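Local coordinates for protein beta-phosphoglucomutase (Clostridium difficile, PDB 4GIB) that probably interconverts beta-D-glucose 1-phosphate and beta-D-glucose 6-phosphate as a magnesium-dependent mutase of the HAD-like superfamily, at residues A[46-51]-A[74-79]; A[53-58]-A[78-83]; A[42-47]-A[99-104]. One frame throughout, in Å; residues are numbered along the deposited sequence. Where two conformers were deposited one is given.

Contact 1. Residues A[46-51]-A[74-79]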
loop_
_atom_site.group_PDB
_atom_site.type_symbol
_atom_site.label_atom_id
_atom_site.label_comp_id
_atom_site.label_asym_id
_atom_site.label_seq_id
_atom_site.Cartn_x
_atom_site.Cartn_y
_atom_site.Cartn_z
ATOM N N MET A 46 16.464 1.507 0.101
ATOM C CA MET A 46 17.721 2.211 0.342
ATOM C C MET A 46 17.936 2.380 1.840
ATOM O O MET A 46 19.060 2.218 2.338
ATOM C CB MET A 46 17.714 3.590 -0.336
ATOM C CG MET A 46 17.874 3.531 -1.840
ATOM S SD MET A 46 17.906 5.149 -2.626
ATOM C CE MET A 46 16.204 5.638 -2.513
ATOM N N ALA A 47 16.849 2.710 2.550
ATOM C CA ALA A 47 16.894 2.905 3.998
ATOM C C ALA A 47 17.133 1.591 4.740
ATOM O O ALA A 47 17.913 1.561 5.702
ATOM C CB ALA A 47 15.609 3.569 4.498
ATOM N N TRP A 48 16.460 0.519 4.316
ATOM C CA TRP A 48 16.643 -0.777 4.967
ATOM C C TRP A 48 18.025 -1.346 4.644
ATOM O O TRP A 48 18.700 -1.902 5.535
ATOM C CB TRP A 48 15.549 -1.794 4.593
ATOM C CG TRP A 48 14.217 -1.630 5.299
ATOM C CD1 TRP A 48 12.996 -1.491 4.714
ATOM C CD2 TRP A 48 13.985 -1.591 6.724
ATOM N NE1 TRP A 48 12.021 -1.375 5.675
ATOM C CE2 TRP A 48 12.599 -1.440 6.915
ATOM C CE3 TRP A 48 14.817 -1.676 7.851
ATOM C CZ2 TRP A 48 12.018 -1.358 8.191
ATOM C CZ3 TRP A 48 14.243 -1.596 9.116
ATOM C CH2 TRP A 48 12.856 -1.433 9.277
ATOM N N ARG A 49 18.454 -1.193 3.394
ATOM C CA ARG A 49 19.754 -1.699 2.984
ATOM C C ARG A 49 20.897 -1.168 3.858
ATOM O O ARG A 49 21.795 -1.915 4.214
ATOM C CB ARG A 49 20.019 -1.355 1.532
ATOM C CG ARG A 49 21.298 -1.919 1.009
ATOM C CD ARG A 49 21.448 -1.603 -0.444
ATOM N NE ARG A 49 21.498 -0.166 -0.694
ATOM C CZ ARG A 49 21.598 0.367 -1.904
ATOM N NH1 ARG A 49 21.646 -0.418 -2.970
ATOM N NH2 ARG A 49 21.642 1.686 -2.048
ATOM N N LYS A 50 20.861 0.118 4.192
ATOM C CA LYS A 50 21.907 0.739 5.025
ATOM C C LYS A 50 21.951 0.126 6.439
ATOM O O LYS A 50 23.018 -0.165 6.963
ATOM C CB LYS A 50 21.700 2.254 5.096
ATOM C CG LYS A 50 22.771 3.011 5.862
ATOM C CD LYS A 50 22.539 4.517 5.799
ATOM C CE LYS A 50 23.549 5.255 6.666
ATOM N NZ LYS A 50 23.274 6.710 6.731
ATOM N N LEU A 51 20.790 -0.079 7.041
ATOM C CA LEU A 51 20.712 -0.671 8.380
ATOM C C LEU A 51 21.040 -2.158 8.348
ATOM O O LEU A 51 21.654 -2.664 9.257
ATOM C CB LEU A 51 19.312 -0.476 8.967
ATOM C CG LEU A 51 19.168 -0.858 10.450
ATOM C CD1 LEU A 51 19.898 0.202 11.358
ATOM C CD2 LEU A 51 17.721 -0.942 10.806
ATOM N N GLU A 74 7.697 -5.195 11.500
ATOM C CA GLU A 74 7.607 -6.508 10.878
ATOM C C GLU A 74 8.690 -6.624 9.814
ATOM O O GLU A 74 9.354 -7.667 9.714
ATOM C CB GLU A 74 6.231 -6.758 10.260
ATOM C CG GLU A 74 6.106 -8.093 9.520
ATOM C CD GLU A 74 6.411 -9.322 10.388
ATOM O OE1 GLU A 74 6.309 -9.225 11.630
ATOM O OE2 GLU A 74 6.737 -10.397 9.818
ATOM N N SER A 75 8.872 -5.545 9.040
ATOM C CA SER A 75 9.876 -5.491 7.985
ATOM C C SER A 75 11.254 -5.740 8.552
ATOM O O SER A 75 12.027 -6.480 7.969
ATOM C CB SER A 75 9.852 -4.134 7.258
ATOM O OG SER A 75 8.609 -3.923 6.637
ATOM N N LEU A 76 11.549 -5.129 9.700
ATOM C CA LEU A 76 12.832 -5.309 10.356
ATOM C C LEU A 76 13.036 -6.774 10.774
ATOM O O LEU A 76 14.117 -7.315 10.576
ATOM C CB LEU A 76 13.003 -4.341 11.561
ATOM C CG LEU A 76 14.299 -4.486 12.383
ATOM C CD1 LEU A 76 15.532 -4.339 11.497
ATOM C CD2 LEU A 76 14.365 -3.494 13.549
ATOM N N ASP A 77 12.010 -7.401 11.353
ATOM C CA ASP A 77 12.076 -8.821 11.771
ATOM C C ASP A 77 12.343 -9.754 10.593
ATOM O O ASP A 77 13.094 -10.727 10.723
ATOM C CB ASP A 77 10.785 -9.277 12.501
ATOM C CG ASP A 77 10.809 -8.999 13.999
ATOM O OD1 ASP A 77 11.831 -8.502 14.530
ATOM O OD2 ASP A 77 9.806 -9.310 14.670
ATOM N N ARG A 78 11.721 -9.480 9.453
ATOM C CA ARG A 78 11.970 -10.278 8.264
ATOM C C ARG A 78 13.420 -10.103 7.768
ATOM O O ARG A 78 14.038 -11.050 7.300
ATOM C CB ARG A 78 10.969 -9.945 7.157
ATOM C CG ARG A 78 9.564 -10.345 7.510
ATOM C CD ARG A 78 8.596 -10.104 6.386
ATOM N NE ARG A 78 7.236 -10.341 6.841
ATOM C CZ ARG A 78 6.161 -10.323 6.061
ATOM N NH1 ARG A 78 6.276 -10.079 4.757
ATOM N NH2 ARG A 78 4.964 -10.552 6.592
ATOM N N ILE A 79 13.967 -8.901 7.878
ATOM C CA ILE A 79 15.351 -8.695 7.473
ATOM C C ILE A 79 16.266 -9.508 8.391
ATOM O O ILE A 79 17.145 -10.221 7.923
ATOM C CB ILE A 79 15.758 -7.212 7.512
ATOM C CG1 ILE A 79 14.937 -6.414 6.490
ATOM C CG2 ILE A 79 17.238 -7.066 7.190
ATOM C CD1 ILE A 79 15.167 -4.913 6.566
#

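Contact 2. Residues A[53-58]-A[78-83]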
loop_
_atom_site.group_PDB
_atom_site.type_symbol
_atom_site.label_atom_id
_atom_site.label_comp_id
_atom_site.label_asym_id
_atom_site.label_seq_id
_atom_site.Cartn_x
_atom_site.Cartn_y
_atom_site.Cartn_z
ATOM N N HIS A 53 23.096 -3.712 6.238
ATOM C CA HIS A 53 24.541 -3.901 6.127
ATOM C C HIS A 53 25.206 -3.875 7.482
ATOM O O HIS A 53 26.175 -4.581 7.678
ATOM C CB HIS A 53 25.241 -2.882 5.205
ATOM C CG HIS A 53 24.984 -3.108 3.749
ATOM N ND1 HIS A 53 24.906 -2.081 2.837
ATOM C CD2 HIS A 53 24.749 -4.246 3.054
ATOM C CE1 HIS A 53 24.671 -2.578 1.633
ATOM N NE2 HIS A 53 24.563 -3.889 1.738
ATOM N N LYS A 54 24.686 -3.068 8.410
ATOM C CA LYS A 54 25.262 -2.974 9.766
ATOM C C LYS A 54 25.080 -4.214 10.630
ATOM O O LYS A 54 25.617 -4.259 11.745
ATOM C CB LYS A 54 24.709 -1.760 10.523
ATOM C CG LYS A 54 25.147 -0.430 9.927
ATOM C CD LYS A 54 24.535 0.745 10.678
ATOM C CE LYS A 54 24.946 2.068 10.038
ATOM N NZ LYS A 54 24.477 3.244 10.814
ATOM N N VAL A 55 24.312 -5.197 10.153
ATOM C CA VAL A 55 24.131 -6.447 10.891
ATOM C C VAL A 55 24.485 -7.649 9.994
ATOM O O VAL A 55 23.950 -8.743 10.146
ATOM C CB VAL A 55 22.707 -6.561 11.520
ATOM C CG1 VAL A 55 22.543 -5.518 12.623
ATOM C CG2 VAL A 55 21.590 -6.427 10.446
ATOM N N GLY A 56 25.416 -7.418 9.070
ATOM C CA GLY A 56 25.928 -8.453 8.187
ATOM C C GLY A 56 24.944 -9.023 7.190
ATOM O O GLY A 56 25.166 -10.099 6.648
ATOM N N ILE A 57 23.866 -8.294 6.931
ATOM C CA ILE A 57 22.843 -8.745 6.017
ATOM C C ILE A 57 22.777 -7.772 4.847
ATOM O O ILE A 57 22.676 -6.563 5.039
ATOM C CB ILE A 57 21.469 -8.797 6.733
ATOM C CG1 ILE A 57 21.530 -9.729 7.946
ATOM C CG2 ILE A 57 20.398 -9.270 5.785
ATOM C CD1 ILE A 57 20.248 -9.751 8.803
ATOM N N ASP A 58 22.879 -8.283 3.631
ATOM C CA ASP A 58 22.774 -7.416 2.463
ATOM C C ASP A 58 21.609 -7.910 1.620
ATOM O O ASP A 58 21.683 -8.940 0.953
ATOM C CB ASP A 58 24.102 -7.278 1.675
ATOM C CG ASP A 58 24.632 -8.593 1.146
ATOM O OD1 ASP A 58 24.093 -9.653 1.530
ATOM O OD2 ASP A 58 25.604 -8.558 0.345
ATOM N N ARG A 78 11.721 -9.480 9.453
ATOM C CA ARG A 78 11.970 -10.278 8.264
ATOM C C ARG A 78 13.420 -10.103 7.768
ATOM O O ARG A 78 14.038 -11.050 7.300
ATOM C CB ARG A 78 10.969 -9.945 7.157
ATOM C CG ARG A 78 9.564 -10.345 7.510
ATOM C CD ARG A 78 8.596 -10.104 6.386
ATOM N NE ARG A 78 7.236 -10.341 6.841
ATOM C CZ ARG A 78 6.161 -10.323 6.061
ATOM N NH1 ARG A 78 6.276 -10.079 4.757
ATOM N NH2 ARG A 78 4.964 -10.552 6.592
ATOM N N ILE A 79 13.967 -8.901 7.878
ATOM C CA ILE A 79 15.351 -8.695 7.473
ATOM C C ILE A 79 16.266 -9.508 8.391
ATOM O O ILE A 79 17.145 -10.221 7.923
ATOM C CB ILE A 79 15.758 -7.212 7.512
ATOM C CG1 ILE A 79 14.937 -6.414 6.490
ATOM C CG2 ILE A 79 17.238 -7.066 7.190
ATOM C CD1 ILE A 79 15.167 -4.913 6.566
ATOM N N LEU A 80 16.035 -9.418 9.696
ATOM C CA LEU A 80 16.856 -10.160 10.658
ATOM C C LEU A 80 16.711 -11.664 10.462
ATOM O O LEU A 80 17.682 -12.391 10.555
ATOM C CB LEU A 80 16.519 -9.736 12.071
ATOM C CG LEU A 80 16.761 -8.253 12.295
ATOM C CD1 LEU A 80 16.298 -7.857 13.676
ATOM C CD2 LEU A 80 18.229 -7.860 12.055
ATOM N N GLU A 81 15.484 -12.103 10.199
ATOM C CA GLU A 81 15.176 -13.492 9.876
ATOM C C GLU A 81 16.080 -13.995 8.773
ATOM O O GLU A 81 16.646 -15.084 8.855
ATOM C CB GLU A 81 13.758 -13.579 9.316
ATOM C CG GLU A 81 13.571 -14.783 8.373
ATOM C CD GLU A 81 12.829 -14.407 7.093
ATOM O OE1 GLU A 81 12.698 -15.278 6.198
ATOM O OE2 GLU A 81 12.425 -13.226 6.958
ATOM N N PHE A 82 16.193 -13.189 7.724
ATOM C CA PHE A 82 16.996 -13.546 6.546
ATOM C C PHE A 82 18.433 -13.918 6.958
ATOM O O PHE A 82 19.086 -14.697 6.275
ATOM C CB PHE A 82 16.962 -12.417 5.505
ATOM C CG PHE A 82 17.768 -12.708 4.256
ATOM C CD1 PHE A 82 17.310 -13.628 3.307
ATOM C CD2 PHE A 82 18.967 -12.038 4.011
ATOM C CE1 PHE A 82 18.042 -13.898 2.163
ATOM C CE2 PHE A 82 19.709 -12.302 2.863
ATOM C CZ PHE A 82 19.246 -13.236 1.938
ATOM N N GLY A 83 18.905 -13.367 8.083
ATOM C CA GLY A 83 20.220 -13.691 8.619
ATOM C C GLY A 83 20.154 -14.517 9.905
ATOM O O GLY A 83 21.112 -14.536 10.679
#

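Contact 3. Residues A[42-47]-A[99-104]. With GLY (glycine), chain H.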
loop_
_atom_site.group_PDB
_atom_site.type_symbol
_atom_site.label_atom_id
_atom_site.label_comp_id
_atom_site.label_asym_id
_atom_site.label_seq_id
_atom_site.Cartn_x
_atom_site.Cartn_y
_atom_site.Cartn_z
ATOM N N TYR A 42 11.523 1.884 -3.465
ATOM C CA TYR A 42 12.958 2.024 -3.599
ATOM C C TYR A 42 13.546 2.815 -2.425
ATOM O O TYR A 42 14.651 2.506 -1.952
ATOM C CB TYR A 42 13.342 2.669 -4.926
ATOM C CG TYR A 42 14.806 2.493 -5.227
ATOM C CD1 TYR A 42 15.311 1.243 -5.567
ATOM C CD2 TYR A 42 15.686 3.562 -5.185
ATOM C CE1 TYR A 42 16.657 1.061 -5.847
ATOM C CE2 TYR A 42 17.036 3.391 -5.473
ATOM C CZ TYR A 42 17.509 2.139 -5.806
ATOM O OH TYR A 42 18.832 1.964 -6.106
ATOM N N TYR A 43 12.811 3.820 -1.942
ATOM C CA TYR A 43 13.304 4.625 -0.805
ATOM C C TYR A 43 13.407 3.770 0.456
ATOM O O TYR A 43 14.387 3.852 1.174
ATOM C CB TYR A 43 12.427 5.853 -0.552
ATOM C CG TYR A 43 12.342 6.804 -1.719
ATOM C CD1 TYR A 43 13.494 7.322 -2.296
ATOM C CD2 TYR A 43 11.112 7.247 -2.199
ATOM C CE1 TYR A 43 13.431 8.213 -3.374
ATOM C CE2 TYR A 43 11.037 8.157 -3.271
ATOM C CZ TYR A 43 12.205 8.625 -3.849
ATOM O OH TYR A 43 12.165 9.508 -4.903
ATOM N N HIS A 44 12.390 2.949 0.717
ATOM C CA HIS A 44 12.408 2.032 1.856
ATOM C C HIS A 44 13.598 1.090 1.737
ATOM O O HIS A 44 14.301 0.836 2.706
ATOM C CB HIS A 44 11.140 1.167 1.914
ATOM C CG HIS A 44 9.931 1.883 2.422
ATOM N ND1 HIS A 44 9.755 2.184 3.753
ATOM C CD2 HIS A 44 8.809 2.308 1.787
ATOM C CE1 HIS A 44 8.596 2.800 3.913
ATOM N NE2 HIS A 44 7.997 2.875 2.737
ATOM N N TYR A 45 13.803 0.569 0.532
ATOM C CA TYR A 45 14.900 -0.357 0.268
ATOM C C TYR A 45 16.273 0.264 0.518
ATOM O O TYR A 45 17.146 -0.388 1.049
ATOM C CB TYR A 45 14.808 -0.906 -1.145
ATOM C CG TYR A 45 16.084 -1.528 -1.616
ATOM C CD1 TYR A 45 16.467 -2.799 -1.189
ATOM C CD2 TYR A 45 16.924 -0.850 -2.485
ATOM C CE1 TYR A 45 17.662 -3.367 -1.616
ATOM C CE2 TYR A 45 18.118 -1.420 -2.925
ATOM C CZ TYR A 45 18.475 -2.681 -2.494
ATOM O OH TYR A 45 19.672 -3.241 -2.923
ATOM N N MET A 46 16.464 1.507 0.101
ATOM C CA MET A 46 17.721 2.211 0.342
ATOM C C MET A 46 17.936 2.380 1.840
ATOM O O MET A 46 19.060 2.218 2.338
ATOM C CB MET A 46 17.714 3.590 -0.336
ATOM C CG MET A 46 17.874 3.531 -1.840
ATOM S SD MET A 46 17.906 5.149 -2.626
ATOM C CE MET A 46 16.204 5.638 -2.513
ATOM N N ALA A 47 16.849 2.710 2.550
ATOM C CA ALA A 47 16.894 2.905 3.998
ATOM C C ALA A 47 17.133 1.591 4.740
ATOM O O ALA A 47 17.913 1.561 5.702
ATOM C CB ALA A 47 15.609 3.569 4.498
ATOM N N GLU A 99 14.313 3.230 14.341
ATOM C CA GLU A 99 14.334 4.683 14.399
ATOM C C GLU A 99 15.342 5.267 13.423
ATOM O O GLU A 99 15.021 6.200 12.686
ATOM C CB GLU A 99 14.669 5.151 15.817
ATOM C CG GLU A 99 14.765 6.678 15.973
ATOM C CD GLU A 99 14.762 7.133 17.435
ATOM O OE1 GLU A 99 14.195 6.417 18.289
ATOM O OE2 GLU A 99 15.309 8.216 17.729
ATOM N N GLU A 100 16.553 4.715 13.434
ATOM C CA GLU A 100 17.623 5.173 12.573
ATOM C C GLU A 100 17.210 5.014 11.119
ATOM O O GLU A 100 17.439 5.894 10.300
ATOM C CB GLU A 100 18.926 4.406 12.873
ATOM C CG GLU A 100 20.074 4.758 11.937
ATOM C CD GLU A 100 21.356 3.970 12.201
ATOM O OE1 GLU A 100 22.235 4.002 11.307
ATOM O OE2 GLU A 100 21.490 3.327 13.279
ATOM N N LYS A 101 16.581 3.892 10.809
ATOM C CA LYS A 101 16.100 3.643 9.476
ATOM C C LYS A 101 14.993 4.627 9.121
ATOM O O LYS A 101 14.992 5.189 8.023
ATOM C CB LYS A 101 15.599 2.198 9.358
ATOM C CG LYS A 101 14.989 1.827 7.996
ATOM C CD LYS A 101 13.501 2.182 7.858
ATOM C CE LYS A 101 13.032 1.936 6.425
ATOM N NZ LYS A 101 11.592 2.150 6.219
ATOM N N ASN A 102 14.049 4.829 10.037
ATOM C CA ASN A 102 12.942 5.754 9.776
ATOM C C ASN A 102 13.478 7.160 9.455
ATOM O O ASN A 102 13.110 7.747 8.435
ATOM C CB ASN A 102 11.972 5.798 10.958
ATOM C CG ASN A 102 10.662 6.541 10.639
ATOM O OD1 ASN A 102 10.139 6.468 9.533
ATOM N ND2 ASN A 102 10.099 7.187 11.646
ATOM N N ASN A 103 14.351 7.690 10.311
ATOM C CA ASN A 103 14.949 9.004 10.072
ATOM C C ASN A 103 15.558 9.097 8.678
ATOM O O ASN A 103 15.400 10.089 7.982
ATOM C CB ASN A 103 16.025 9.316 11.113
ATOM C CG ASN A 103 15.460 9.498 12.517
ATOM O OD1 ASN A 103 14.269 9.767 12.694
ATOM N ND2 ASN A 103 16.328 9.371 13.526
ATOM N N TYR A 104 16.246 8.046 8.264
ATOM C CA TYR A 104 16.861 8.044 6.951
ATOM C C TYR A 104 15.790 7.981 5.855
ATOM O O TYR A 104 15.895 8.695 4.873
ATOM C CB TYR A 104 17.909 6.927 6.832
ATOM C CG TYR A 104 18.712 7.008 5.556
ATOM C CD1 TYR A 104 19.375 8.173 5.210
ATOM C CD2 TYR A 104 18.817 5.919 4.702
ATOM C CE1 TYR A 104 20.106 8.264 4.040
ATOM C CE2 TYR A 104 19.553 5.998 3.518
ATOM C CZ TYR A 104 20.196 7.173 3.201
ATOM O OH TYR A 104 20.930 7.266 2.051
HETATM N N GLY H . 12.506 3.628 -8.971
HETATM C CA GLY H . 13.593 4.007 -9.923
HETATM C C GLY H . 14.874 3.225 -9.686
HETATM O O GLY H . 15.322 2.459 -10.541
HETATM O OXT GLY H . 15.507 3.327 -8.633
#

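Contact 1. Residues A[46-51]-A[74-79]
Trp48 and Leu76 have the nearest CA atoms, 8.0 Å apart; the axes of 46-51 and 74-79 approach to 11.4 Å, with 47° between their N-to-C directions. Trp48 bridges this wide gap. Its indole reaches three residues on one side of the other helix. Ile79 CD1 lies over one face of the ring, offset toward its rim, and is 3.5 Å from Trp48 CE3. Ser75 approaches the benzo end with its CB, 3.6 Å from Trp48 CZ2. Leu76 comes in beside it, with CB 3.7 Å from Trp48 CH2, and its side chain runs at about a right angle to the indole. The two helices belong to the helical cap domain of this HAD-family mutase. Trp48 and Ser75 are both predicted to bind substrate. On the other side of the indole from Ile79 lies Lys101 of helix 91-109, in a cation-pi contact. The indole is thus held between a methyl and an ammonium-bearing chain. Leu51 adds a looser touch one turn on, where its CD2 is 4.1 Å from Leu76 CD1. In Ser75 the hydroxyl stands beside the backbone N (chi1 -62°). OG bonds back to Ser71 O, within the predicted substrate loop, and leaves CB to meet the tryptophan.

Contact 2. Residues A[53-58]-A[78-83]
Ile57 drives its terminal methyl against helix backbone rather than into a bed of side chains. Its CD1 is 3.3 Å from Ile79 O and 3.9 Å from Leu80 CA. The same methyl lies 3.9 Å from Gly83 N. Gly83 has no side chain, so the methyl can settle against the end of helix 72-82. The CA atoms of Ile57 and Gly83 are 6.2 Å apart, the shortest such distance here. Ile57 uses both branches. CG1 stands beside the backbone N (chi1 -58°) and carries CD1 onto the backbone. CG2 turns the other way and meets Phe82 CD2 at 3.6 Å. It lies at the edge of that ring, near its plane. The side chains of Ile79 and Ile57 meet more loosely, CG2 to CG2. Val55 adds a second hold, with its CG2 4.0 Å from Leu80 CD2 and the two side chains at about a right angle. The chain reaches this place through a Schellman motif that ends helix 41-53. Gly56 has a positive phi (66°) and is its C-prime residue, and Ile57 N bonds to Ala52 O. Val55, inside this turn, and Ile57, just after it, both point toward helix 72-82. In the cap domain the contact thus joins the exit of one helix to the last turn of the next. Outside the pair, Met97 of helix 91-109 packs on Val55, and Phe63 meets the Phe82 ring. No hydrogen bond crosses between the segments, so they are held by apolar packing and fit of shape, most buried at Ile57 and thinning toward exposed Phe82.

Contact 3. Residues A[42-47]-A[99-104]
His44 meets Lys101 at the edge of its imidazole, while Tyr105, also of helix 91-109, stacks on the ring. Lys101 NZ lies only 7° out of the imidazole plane. The Tyr104 ring has Ala47 CA and Met46 O at its edge, with its CD2 3.6 Å from Ala47 CA. The ring therefore rests against the backbone of helix 41-53, and Lys50 makes a cation-pi contact with it. Tyr42 does not touch 99-104. Over the centre of its ring sits OXT of a bound glycine, 3.3 Å above the plane. The helix segments cross at 136°, in a broadly antiparallel sense, with axes 9.3 Å apart. Ala47 and Lys101 have the nearest CA atoms, 5.6 Å apart. The small side chain of Ala47 allows this approach. Its CB is 3.6 Å from Lys101 CE, so the lysine chain lies along the alanine before it reaches the imidazole. Lys101 extends from its helix but bends at its second torsion (chi2 -85°), and this brings its end back toward helix 41-53. NZ then donates a hydrogen bond to His44 ND1, at 3.1 Å. ND1 is the acceptor, and this bond and the stacking on Tyr105 should together limit rotation of the imidazole. The His44 side chain is about 4 Å, at the nearest atoms, from a bound phosphate ion. Lys101 is predicted to bind substrate. A lysine hydrogen-bonded to a histidine, near bound phosphate, is consistent with the cap-domain side of the phosphosugar site in a HAD-family mutase.

From the N terminus the chain enters helix 41-53, the shared start of contacts 1 and 3. It leaves this helix through 53-58, the first segment of contact 2, and returns along helix 72-82. There contact 1 closes a loop on 74-79, and contact 2 closes another on 78-83, one turn further. Contacts 1 and 2 end on the same stretch and share Arg78 and Ile79. Contact 3 closes the longest loop, back from helix 91-109, and contact 2 is nested inside it. Together the three tie helices 41-53, 72-82 and 91-109 into one helical unit. Contacts 1 and 3 also meet directly where Leu51 packs on Glu100 and Lys101.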